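Local structure of chymotrypsin-like serine protease (Equine arteritis virus, 1MBM) at residues N24-L29 and S68-N73; L52-N57 and A61-T66; E97-L100 and C105-W108; V136-T141 and L147-V152. The protein probably cleaves the viral replicase polyprotein as a chymotrypsin-like serine protease, the arterivirus nsp4 proteinase. All coordinates share one frame; numbering follows the deposited sequence.

Contact 1 (N24-L29 and S68-N73); sequences NEVVVL and SELPGN
Leu70 reaches across from the loop 68-73 and sets one methyl against two valines of the strand 25-29. Of the Leu70 side chain, CD2 makes both close contacts: it lies 3.8 Å from Val26 CG1 and 3.9 Å from Val28 CG2. The valines stand two positions apart on the strand, and so put their side chains on the same face; the leucine methyl bridges them. Its side chain crosses each of theirs at about a right angle, giving methyl-to-methyl contact and not contact along the branches.

The two valines use different branches although their rotamers agree. Val26 offers CG1, which is anti to the backbone N (chi1 168°), whereas Val28 offers CG2, the branch beside its own N. The methyls thus converge on CD2 from two neighbouring points along the strand. The remaining branch of Val26, CG2, sits 4.0 Å from Leu70 O, a looser approach to the loop backbone. That carbonyl is taken up by the indole NE1 of Trp74. Leu70 itself has CG anti to N (chi1 -169°), which carries its tip away from the loop and toward the strand, while the backbones stay apart: Val26 CA and Leu70 CA are 7.3 Å from each other. Only 115 Å² is buried in total, and the closest contacts are between methyls.

Leu70 also packs on Val19 of strand 14-22 and on Ala48 and Leu50 of strand 48-57, so this buried loop residue packs against side chains from three strands of the six-stranded N-terminal barrel.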
loop_
_atom_site.group_PDB
_atom_site.type_symbol
_atom_site.label_atom_id
_atom_site.label_comp_id
_atom_site.label_asym_id
_atom_site.label_seq_id
_atom_site.Cartn_x
_atom_site.Cartn_y
_atom_site.Cartn_z
ATOM N N ASN A 24 -13.164 -11.024 -16.483
ATOM C CA ASN A 24 -14.427 -11.640 -16.061
ATOM C C ASN A 24 -14.416 -12.267 -14.663
ATOM O O ASN A 24 -15.320 -13.021 -14.300
ATOM C CB ASN A 24 -14.927 -12.646 -17.103
ATOM C CG ASN A 24 -16.431 -12.777 -17.103
ATOM O OD1 ASN A 24 -17.146 -11.807 -17.355
ATOM N ND2 ASN A 24 -16.924 -13.976 -16.812
ATOM N N GLU A 25 -13.383 -11.981 -13.884
ATOM C CA GLU A 25 -13.357 -12.454 -12.511
ATOM C C GLU A 25 -13.243 -11.250 -11.590
ATOM O O GLU A 25 -12.825 -10.163 -12.013
ATOM C CB GLU A 25 -12.234 -13.481 -12.281
ATOM C CG GLU A 25 -10.860 -12.899 -11.992
ATOM C CD GLU A 25 -9.738 -13.893 -12.252
ATOM O OE1 GLU A 25 -9.941 -15.107 -11.999
ATOM O OE2 GLU A 25 -8.655 -13.463 -12.710
ATOM N N VAL A 26 -13.673 -11.433 -10.345
ATOM C CA VAL A 26 -13.589 -10.388 -9.337
ATOM C C VAL A 26 -12.413 -10.746 -8.446
ATOM O O VAL A 26 -12.338 -11.863 -7.931
ATOM C CB VAL A 26 -14.905 -10.285 -8.546
ATOM C CG1 VAL A 26 -14.732 -9.419 -7.307
ATOM C CG2 VAL A 26 -16.004 -9.735 -9.443
ATOM N N VAL A 27 -11.472 -9.818 -8.301
ATOM C CA VAL A 27 -10.240 -10.084 -7.570
ATOM C C VAL A 27 -10.182 -9.331 -6.248
ATOM O O VAL A 27 -10.469 -8.135 -6.189
ATOM C CB VAL A 27 -9.009 -9.694 -8.412
ATOM C CG1 VAL A 27 -7.716 -10.077 -7.692
ATOM C CG2 VAL A 27 -9.075 -10.355 -9.775
ATOM N N VAL A 28 -9.799 -10.035 -5.192
ATOM C CA VAL A 28 -9.695 -9.435 -3.867
ATOM C C VAL A 28 -8.258 -9.535 -3.351
ATOM O O VAL A 28 -7.733 -10.625 -3.192
ATOM C CB VAL A 28 -10.667 -10.134 -2.878
ATOM C CG1 VAL A 28 -10.528 -9.557 -1.453
ATOM C CG2 VAL A 28 -12.117 -10.035 -3.380
ATOM N N LEU A 29 -7.636 -8.402 -3.058
ATOM C CA LEU A 29 -6.265 -8.383 -2.527
ATOM C C LEU A 29 -6.204 -7.982 -1.061
ATOM O O LEU A 29 -6.976 -7.142 -0.618
ATOM C CB LEU A 29 -5.406 -7.388 -3.295
ATOM C CG LEU A 29 -5.417 -7.496 -4.812
ATOM C CD1 LEU A 29 -4.552 -6.384 -5.416
ATOM C CD2 LEU A 29 -4.954 -8.883 -5.260
ATOM N N SER A 68 -21.490 -12.529 -9.493
ATOM C CA SER A 68 -22.698 -13.010 -8.821
ATOM C C SER A 68 -22.501 -13.206 -7.314
ATOM O O SER A 68 -23.463 -13.296 -6.558
ATOM C CB SER A 68 -23.189 -14.309 -9.465
ATOM O OG SER A 68 -22.138 -15.252 -9.576
ATOM N N GLU A 69 -21.247 -13.273 -6.881
ATOM C CA GLU A 69 -20.935 -13.445 -5.470
ATOM C C GLU A 69 -20.600 -12.117 -4.814
ATOM O O GLU A 69 -20.866 -11.911 -3.628
ATOM C CB GLU A 69 -19.753 -14.395 -5.315
ATOM C CG GLU A 69 -20.077 -15.828 -5.670
ATOM C CD GLU A 69 -21.258 -16.342 -4.872
ATOM O OE1 GLU A 69 -21.226 -16.233 -3.625
ATOM O OE2 GLU A 69 -22.216 -16.850 -5.486
ATOM N N LEU A 70 -20.002 -11.228 -5.599
ATOM C CA LEU A 70 -19.581 -9.917 -5.126
ATOM C C LEU A 70 -19.824 -8.893 -6.236
ATOM O O LEU A 70 -18.885 -8.491 -6.920
ATOM C CB LEU A 70 -18.090 -9.964 -4.771
ATOM C CG LEU A 70 -17.380 -8.843 -4.012
ATOM C CD1 LEU A 70 -18.113 -8.489 -2.741
ATOM C CD2 LEU A 70 -15.939 -9.263 -3.691
ATOM N N PRO A 71 -21.084 -8.497 -6.429
ATOM C CA PRO A 71 -21.443 -7.543 -7.486
ATOM C C PRO A 71 -20.973 -6.122 -7.223
ATOM O O PRO A 71 -20.858 -5.689 -6.083
ATOM C CB PRO A 71 -22.978 -7.584 -7.480
ATOM C CG PRO A 71 -23.323 -7.948 -6.081
ATOM C CD PRO A 71 -22.273 -8.968 -5.694
ATOM N N GLY A 72 -20.724 -5.392 -8.298
ATOM C CA GLY A 72 -20.302 -4.013 -8.181
ATOM C C GLY A 72 -19.433 -3.607 -9.348
ATOM O O GLY A 72 -18.882 -4.451 -10.057
ATOM N N ASN A 73 -19.309 -2.304 -9.552
ATOM C CA ASN A 73 -18.485 -1.797 -10.634
ATOM C C ASN A 73 -17.052 -1.607 -10.154
ATOM O O ASN A 73 -16.578 -0.477 -9.992
ATOM C CB ASN A 73 -19.053 -0.486 -11.168
ATOM C CG ASN A 73 -18.570 -0.182 -12.563
ATOM O OD1 ASN A 73 -18.275 -1.091 -13.341
ATOM N ND2 ASN A 73 -18.483 1.102 -12.893
#

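Contact 2 (L52-N57 and A61-T66); sequences LTFKKN and AEAVTT
The hairpin of strands 48-57 and 60-65 is held here by a pair of backbone bonds between Lys55 and Glu62. Lys55 N gives its hydrogen to Glu62 O at 2.9 Å, tilted 31° from the carbonyl plane; the return bond, Glu62 N to Lys55 O, is also 2.9 Å but nearly linear, with 173° at the hydrogen. The next pair along, Lys56 and Ala61, is non-hydrogen-bonded, and Ala61 CA directs a CH at Lys55 O.

Toward Leu52 the strands separate. Water 1 bridges the gap, donating to Thr53 O at 2.6 Å and accepting from Val64 N at 3.0 Å. Both strands belong to the first chymotrypsin-like barrel, and the turn joining them carries Asp59, probably the acid of the catalytic triad.

On the face shared with Ala61 and Ala63, the Phe54 ring lies over Ala63 in a CH-pi contact: CB is 3.7 Å from the ring centroid, over the face. With CG beside its own N (chi1 -68°), the ring leans across the neighbouring strand, and Glu62 N meets its edge in plane. Leu52 CB adds a contact with Ala63 CB at 3.9 Å. On the other face, the Glu62 carboxylate forms a salt bridge with Arg22.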
loop_
_atom_site.group_PDB
_atom_site.type_symbol
_atom_site.label_atom_id
_atom_site.label_comp_id
_atom_site.label_asym_id
_atom_site.label_seq_id
_atom_site.Cartn_x
_atom_site.Cartn_y
_atom_site.Cartn_z
ATOM N N LEU A 52 -13.501 -15.942 1.672
ATOM C CA LEU A 52 -12.665 -16.263 0.522
ATOM C C LEU A 52 -11.412 -17.080 0.859
ATOM O O LEU A 52 -10.931 -17.043 1.981
ATOM C CB LEU A 52 -12.209 -14.965 -0.127
ATOM C CG LEU A 52 -13.324 -13.978 -0.465
ATOM C CD1 LEU A 52 -12.810 -12.545 -0.429
ATOM C CD2 LEU A 52 -13.901 -14.319 -1.801
ATOM N N THR A 53 -10.894 -17.789 -0.144
ATOM C CA THR A 53 -9.639 -18.541 -0.046
ATOM C C THR A 53 -8.588 -17.780 -0.864
ATOM O O THR A 53 -8.885 -17.312 -1.966
ATOM C CB THR A 53 -9.835 -19.976 -0.585
ATOM O OG1 THR A 53 -10.443 -20.784 0.433
ATOM C CG2 THR A 53 -8.511 -20.676 -0.808
ATOM N N PHE A 54 -7.366 -17.675 -0.341
ATOM C CA PHE A 54 -6.337 -16.844 -0.964
ATOM C C PHE A 54 -5.085 -17.585 -1.429
ATOM O O PHE A 54 -4.542 -18.423 -0.716
ATOM C CB PHE A 54 -5.882 -15.763 0.027
ATOM C CG PHE A 54 -6.930 -14.734 0.335
ATOM C CD1 PHE A 54 -7.947 -15.007 1.250
ATOM C CD2 PHE A 54 -6.892 -13.487 -0.272
ATOM C CE1 PHE A 54 -8.917 -14.051 1.540
ATOM C CE2 PHE A 54 -7.863 -12.537 0.002
ATOM C CZ PHE A 54 -8.882 -12.827 0.923
ATOM N N LYS A 55 -4.615 -17.253 -2.621
ATOM C CA LYS A 55 -3.315 -17.743 -3.050
ATOM C C LYS A 55 -2.298 -16.694 -2.600
ATOM O O LYS A 55 -2.548 -15.488 -2.689
ATOM C CB LYS A 55 -3.269 -17.969 -4.560
ATOM C CG LYS A 55 -4.446 -18.802 -5.071
ATOM C CD LYS A 55 -4.058 -19.712 -6.230
ATOM C CE LYS A 55 -3.411 -18.933 -7.370
ATOM N NZ LYS A 55 -2.906 -19.855 -8.430
ATOM N N LYS A 56 -1.162 -17.155 -2.092
ATOM C CA LYS A 56 -0.192 -16.255 -1.498
ATOM C C LYS A 56 1.173 -16.280 -2.156
ATOM O O LYS A 56 1.613 -17.311 -2.664
ATOM C CB LYS A 56 -0.024 -16.602 -0.016
ATOM C CG LYS A 56 -1.269 -16.402 0.815
ATOM C CD LYS A 56 -1.153 -17.200 2.103
ATOM C CE LYS A 56 -2.224 -16.829 3.117
ATOM N NZ LYS A 56 -2.124 -17.752 4.284
ATOM N N ASN A 57 1.824 -15.121 -2.152
ATOM C CA ASN A 57 3.207 -14.988 -2.573
ATOM C C ASN A 57 3.860 -14.069 -1.545
ATOM O O ASN A 57 3.727 -12.842 -1.609
ATOM C CB ASN A 57 3.316 -14.415 -3.988
ATOM C CG ASN A 57 4.713 -14.575 -4.559
ATOM O OD1 ASN A 57 5.673 -14.771 -3.813
ATOM N ND2 ASN A 57 4.836 -14.508 -5.880
ATOM N N ALA A 61 -1.495 -11.432 -0.842
ATOM C CA ALA A 61 -2.564 -12.436 -0.913
ATOM C C ALA A 61 -3.671 -12.058 -1.895
ATOM O O ALA A 61 -4.205 -10.960 -1.846
ATOM C CB ALA A 61 -3.158 -12.677 0.473
ATOM N N GLU A 62 -4.028 -12.981 -2.775
ATOM C CA GLU A 62 -5.049 -12.707 -3.778
ATOM C C GLU A 62 -6.119 -13.789 -3.824
ATOM O O GLU A 62 -5.801 -14.986 -3.910
ATOM C CB GLU A 62 -4.390 -12.585 -5.166
ATOM C CG GLU A 62 -5.354 -12.625 -6.345
ATOM C CD GLU A 62 -4.619 -12.617 -7.685
ATOM O OE1 GLU A 62 -3.885 -11.657 -7.958
ATOM O OE2 GLU A 62 -4.760 -13.576 -8.456
ATOM N N ALA A 63 -7.381 -13.363 -3.787
ATOM C CA ALA A 63 -8.519 -14.269 -3.946
ATOM C C ALA A 63 -9.292 -13.886 -5.190
ATOM O O ALA A 63 -9.262 -12.728 -5.618
ATOM C CB ALA A 63 -9.453 -14.186 -2.738
ATOM N N VAL A 64 -9.978 -14.859 -5.775
ATOM C CA VAL A 64 -10.842 -14.594 -6.914
ATOM C C VAL A 64 -12.253 -15.079 -6.608
ATOM O O VAL A 64 -12.449 -16.040 -5.855
ATOM C CB VAL A 64 -10.333 -15.221 -8.235
ATOM C CG1 VAL A 64 -8.969 -14.662 -8.605
ATOM C CG2 VAL A 64 -10.305 -16.744 -8.155
ATOM N N THR A 65 -13.232 -14.363 -7.142
ATOM C CA THR A 65 -14.632 -14.730 -7.001
ATOM C C THR A 65 -15.339 -14.202 -8.240
ATOM O O THR A 65 -14.676 -13.852 -9.213
ATOM C CB THR A 65 -15.247 -14.229 -5.646
ATOM O OG1 THR A 65 -16.650 -14.482 -5.634
ATOM C CG2 THR A 65 -15.168 -12.726 -5.496
ATOM N N THR A 66 -16.664 -14.188 -8.243
ATOM C CA THR A 66 -17.395 -13.748 -9.429
ATOM C C THR A 66 -18.323 -12.581 -9.121
ATOM O O THR A 66 -18.551 -12.240 -7.950
ATOM C CB THR A 66 -18.216 -14.906 -10.045
ATOM O OG1 THR A 66 -19.049 -15.494 -9.039
ATOM C CG2 THR A 66 -17.315 -16.059 -10.491
HETATM O O HOH W 1 -9.966 -17.522 -4.358
#

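Contact 3 (E97-L100 and C105-W108); sequences EGLL and CLAW
Leu99 and Leu106 face each other as an antiparallel hydrogen-bonded pair, and two backbone bonds tie them. Leu99 N donates to Leu106 O at 2.9 Å, in the plane of that carbonyl, and Leu106 N donates to Leu99 O at 3.0 Å with the donor tilted 22° from the plane. Leu99 O receives a CH from Cys105 CA as well, at 3.3 Å.

Beyond this single bridge the pairing is carried by water. Water 2 donates to Glu97 O at 2.8 Å and accepts from Trp108 N at 3.0 Å. Between the two, Gly98 CA comes to 3.1 Å from Leu106 O, an approach that its missing side chain allows.

The short strand 105-106 thereby links the end of strand 94-100 to strand 136-140, in the second chymotrypsin-like barrel; Cys105 and Ala137 are joined through their backbones.

Apolar contacts fall on both faces. The Leu99 and Leu106 side chains run alongside each other in one direction, with CD2 of Leu99 3.9 Å from CD1 of Leu106; helix 185-192 of the C-terminal part packs on this pair through Leu190 and Ile191. On the other face the Cys105 sulfur, SG, rests 4.1 Å from Leu100 CD1.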
loop_
_atom_site.group_PDB
_atom_site.type_symbol
_atom_site.label_atom_id
_atom_site.label_comp_id
_atom_site.label_asym_id
_atom_site.label_seq_id
_atom_site.Cartn_x
_atom_site.Cartn_y
_atom_site.Cartn_z
ATOM N N GLU A 97 -1.346 9.351 1.557
ATOM C CA GLU A 97 -0.300 9.643 0.581
ATOM C C GLU A 97 1.069 9.402 1.206
ATOM O O GLU A 97 1.368 9.947 2.263
ATOM C CB GLU A 97 -0.396 11.089 0.056
ATOM C CG GLU A 97 0.735 11.436 -0.910
ATOM C CD GLU A 97 0.484 12.682 -1.752
ATOM O OE1 GLU A 97 0.757 13.797 -1.263
ATOM O OE2 GLU A 97 0.040 12.548 -2.913
ATOM N N GLY A 98 1.895 8.578 0.562
ATOM C CA GLY A 98 3.208 8.268 1.093
ATOM C C GLY A 98 4.296 8.189 0.036
ATOM O O GLY A 98 4.030 8.366 -1.156
ATOM N N LEU A 99 5.524 7.949 0.480
ATOM C CA LEU A 99 6.656 7.788 -0.425
ATOM C C LEU A 99 6.798 6.321 -0.729
ATOM O O LEU A 99 6.741 5.491 0.174
ATOM C CB LEU A 99 7.955 8.266 0.222
ATOM C CG LEU A 99 9.242 7.745 -0.435
ATOM C CD1 LEU A 99 9.471 8.428 -1.787
ATOM C CD2 LEU A 99 10.449 7.920 0.476
ATOM N N LEU A 100 6.959 5.999 -2.003
ATOM C CA LEU A 100 7.194 4.626 -2.396
ATOM C C LEU A 100 8.457 4.548 -3.244
ATOM O O LEU A 100 8.648 5.355 -4.140
ATOM C CB LEU A 100 6.000 4.076 -3.191
ATOM C CG LEU A 100 6.162 2.591 -3.544
ATOM C CD1 LEU A 100 5.067 1.745 -2.936
ATOM C CD2 LEU A 100 6.300 2.357 -5.038
ATOM N N CYS A 105 9.993 2.949 1.962
ATOM C CA CYS A 105 8.619 3.409 1.832
ATOM C C CYS A 105 8.180 4.082 3.137
ATOM O O CYS A 105 8.404 3.549 4.216
ATOM C CB CYS A 105 7.665 2.248 1.506
ATOM S SG CYS A 105 7.964 1.360 -0.053
ATOM N N LEU A 106 7.538 5.241 3.021
ATOM C CA LEU A 106 7.057 5.991 4.181
ATOM C C LEU A 106 5.561 6.261 4.065
ATOM O O LEU A 106 5.091 6.714 3.037
ATOM C CB LEU A 106 7.783 7.335 4.291
ATOM C CG LEU A 106 9.305 7.317 4.229
ATOM C CD1 LEU A 106 9.837 8.728 4.287
ATOM C CD2 LEU A 106 9.854 6.491 5.378
ATOM N N ALA A 107 4.818 5.982 5.127
ATOM C CA ALA A 107 3.385 6.234 5.148
ATOM C C ALA A 107 2.923 6.097 6.587
ATOM O O ALA A 107 3.462 5.285 7.330
ATOM C CB ALA A 107 2.638 5.236 4.253
ATOM N N TRP A 108 1.942 6.898 6.987
ATOM C CA TRP A 108 1.412 6.781 8.339
ATOM C C TRP A 108 0.343 5.698 8.339
ATOM O O TRP A 108 -0.694 5.847 7.693
ATOM C CB TRP A 108 0.835 8.113 8.823
ATOM C CG TRP A 108 0.382 8.067 10.249
ATOM C CD1 TRP A 108 1.152 8.260 11.362
ATOM C CD2 TRP A 108 -0.942 7.792 10.723
ATOM N NE1 TRP A 108 0.385 8.134 12.496
ATOM C CE2 TRP A 108 -0.904 7.841 12.131
ATOM C CE3 TRP A 108 -2.161 7.509 10.098
ATOM C CZ2 TRP A 108 -2.035 7.624 12.921
ATOM C CZ3 TRP A 108 -3.280 7.290 10.882
ATOM C CH2 TRP A 108 -3.210 7.352 12.277
HETATM O O HOH W 2 1.298 9.035 4.918
#

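Contact 4 (V136-T141 and L147-V152)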
loop_
_atom_site.group_PDB
_atom_site.type_symbol
_atom_site.label_atom_id
_atom_site.label_comp_id
_atom_site.label_asym_id
_atom_site.label_seq_id
_atom_site.Cartn_x
_atom_site.Cartn_y
_atom_site.Cartn_z
ATOM N N VAL A 136 7.882 4.435 8.751
ATOM C CA VAL A 136 8.442 3.418 7.860
ATOM C C VAL A 136 7.344 2.442 7.450
ATOM O O VAL A 136 6.575 1.979 8.289
ATOM C CB VAL A 136 9.599 2.620 8.514
ATOM C CG1 VAL A 136 9.955 1.382 7.689
ATOM C CG2 VAL A 136 10.818 3.479 8.684
ATOM N N ALA A 137 7.254 2.159 6.156
ATOM C CA ALA A 137 6.278 1.207 5.654
ATOM C C ALA A 137 6.985 0.087 4.893
ATOM O O ALA A 137 8.044 0.299 4.319
ATOM C CB ALA A 137 5.274 1.918 4.731
ATOM N N TYR A 138 6.408 -1.109 4.907
ATOM C CA TYR A 138 6.928 -2.203 4.101
ATOM C C TYR A 138 5.788 -2.639 3.187
ATOM O O TYR A 138 4.651 -2.790 3.640
ATOM C CB TYR A 138 7.418 -3.360 4.970
ATOM C CG TYR A 138 8.463 -2.968 5.988
ATOM C CD1 TYR A 138 9.758 -2.648 5.601
ATOM C CD2 TYR A 138 8.153 -2.925 7.347
ATOM C CE1 TYR A 138 10.717 -2.280 6.538
ATOM C CE2 TYR A 138 9.106 -2.568 8.293
ATOM C CZ TYR A 138 10.384 -2.252 7.884
ATOM O OH TYR A 138 11.331 -1.908 8.825
ATOM N N VAL A 139 6.084 -2.793 1.898
ATOM C CA VAL A 139 5.072 -3.133 0.903
ATOM C C VAL A 139 5.460 -4.387 0.117
ATOM O O VAL A 139 6.583 -4.509 -0.343
ATOM C CB VAL A 139 4.871 -1.962 -0.080
ATOM C CG1 VAL A 139 3.954 -2.360 -1.255
ATOM C CG2 VAL A 139 4.343 -0.706 0.658
ATOM N N THR A 140 4.536 -5.323 -0.045
ATOM C CA THR A 140 4.864 -6.530 -0.787
ATOM C C THR A 140 4.253 -6.473 -2.177
ATOM O O THR A 140 3.048 -6.255 -2.302
ATOM C CB THR A 140 4.347 -7.775 -0.055
ATOM O OG1 THR A 140 5.025 -7.919 1.207
ATOM C CG2 THR A 140 4.733 -9.039 -0.830
ATOM N N THR A 141 5.067 -6.680 -3.216
ATOM C CA THR A 141 4.543 -6.717 -4.584
ATOM C C THR A 141 3.884 -8.070 -4.902
ATOM O O THR A 141 4.092 -9.053 -4.183
ATOM C CB THR A 141 5.671 -6.464 -5.598
ATOM O OG1 THR A 141 6.489 -7.638 -5.698
ATOM C CG2 THR A 141 6.611 -5.369 -5.108
ATOM N N LEU A 147 9.255 -4.373 -0.492
ATOM C CA LEU A 147 9.766 -3.026 -0.707
ATOM C C LEU A 147 9.840 -2.337 0.641
ATOM O O LEU A 147 8.979 -2.566 1.490
ATOM C CB LEU A 147 8.811 -2.209 -1.595
ATOM C CG LEU A 147 8.349 -2.815 -2.928
ATOM C CD1 LEU A 147 7.453 -1.826 -3.694
ATOM C CD2 LEU A 147 9.534 -3.265 -3.773
ATOM N N GLY A 148 10.857 -1.498 0.829
ATOM C CA GLY A 148 11.010 -0.708 2.041
ATOM C C GLY A 148 12.049 -1.176 3.061
ATOM O O GLY A 148 12.190 -0.562 4.115
ATOM N N ALA A 149 12.789 -2.238 2.749
ATOM C CA ALA A 149 13.722 -2.836 3.715
ATOM C C ALA A 149 15.197 -2.490 3.530
ATOM O O ALA A 149 16.045 -2.973 4.290
ATOM C CB ALA A 149 13.554 -4.341 3.726
ATOM N N ASP A 150 15.508 -1.683 2.516
ATOM C CA ASP A 150 16.896 -1.328 2.214
ATOM C C ASP A 150 17.201 0.118 2.595
ATOM O O ASP A 150 16.473 0.724 3.380
ATOM C CB ASP A 150 17.182 -1.521 0.721
ATOM C CG ASP A 150 16.726 -2.872 0.210
ATOM O OD1 ASP A 150 16.956 -3.891 0.904
ATOM O OD2 ASP A 150 16.118 -3.006 -0.872
ATOM N N THR A 151 18.283 0.667 2.045
ATOM C CA THR A 151 18.631 2.063 2.305
ATOM C C THR A 151 18.768 2.835 1.021
ATOM O O THR A 151 18.951 2.255 -0.041
ATOM C CB THR A 151 19.951 2.226 3.104
ATOM O OG1 THR A 151 21.071 1.854 2.291
ATOM C CG2 THR A 151 20.018 1.284 4.287
ATOM N N VAL A 152 18.697 4.158 1.132
ATOM C CA VAL A 152 18.922 5.036 -0.009
ATOM C C VAL A 152 19.388 6.394 0.520
ATOM O O VAL A 152 18.994 6.803 1.615
ATOM C CB VAL A 152 17.646 5.202 -0.875
ATOM C CG1 VAL A 152 16.577 6.018 -0.122
ATOM C CG2 VAL A 152 17.982 5.852 -2.224
HETATM O O HOH W 3 10.707 1.582 4.391
#
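Val139 and Leu147 pair across an antiparallel hairpin of the second chymotrypsin-like barrel, where strand 136-140 turns back into the short strand 146-147. Both amides and both carbonyls of this pair are used. Leu147 N donates to Val139 O at 2.7 Å, in the carbonyl plane and almost straight, with 172° at the hydrogen. Val139 N answers by donating to Leu147 O at 2.9 Å, tilted 26° from that carbonyl's plane. Leu147 O has a second, weaker visitor in the CH of Tyr138 CA, at 3.3 Å.

After Leu147 the second segment leaves the sheet. Gly148, with a positive phi of 103°, turns the chain, and its bare CA faces the Ala137 carbonyl; its backbone is hydrogen-bonded to that of Gly102. Water 3 then fills in for direct pairing: it stands 3.0 Å from Ala137 O and 2.6 Å from Gly148 O, well placed to donate to either, though it has more acceptors around it than protons, so the two need not both be served at once.

The hydroxyls find their partners away from this pairing. Tyr138 OH is bonded to Asn132 ND2, Thr140 OG1 to Thr129 OG1, and Thr141 OG1 to Lys145 N and Ser143 OG within the hairpin turn. The Tyr138 ring meanwhile brings CE1 to 3.3 Å from Gly148 O, and its edge toward Ala149 CA.

Apolar atoms finish the contact near the turn. Thr141 and Leu147 cross at about a right angle, and the methyl CG2 of Thr141 rests 3.8 Å from Leu147 CG.

The four contacts divide between the two barrels. Contacts 1 and 2, centres about 11 Å apart, share the first: strands 25-31 and 60-65 are neighbours, and Val26 O lies 2.8 Å from Thr65 N, a probable hydrogen bond. Contacts 3 and 4, centres about 10 Å apart, join likewise in the second barrel through Cys105 O and Ala137 N at 2.6 Å. Contacts 1 and 4 have centres about 29 Å apart, on opposite sides of the chain's centre. One point where the two barrels touch is between contacts 2 and 4, Asn57 O to Thr140 CG2 at 4.0 Å; Thr140 also packs on Asp59, which with His33 and Ser114 probably forms the catalytic triad.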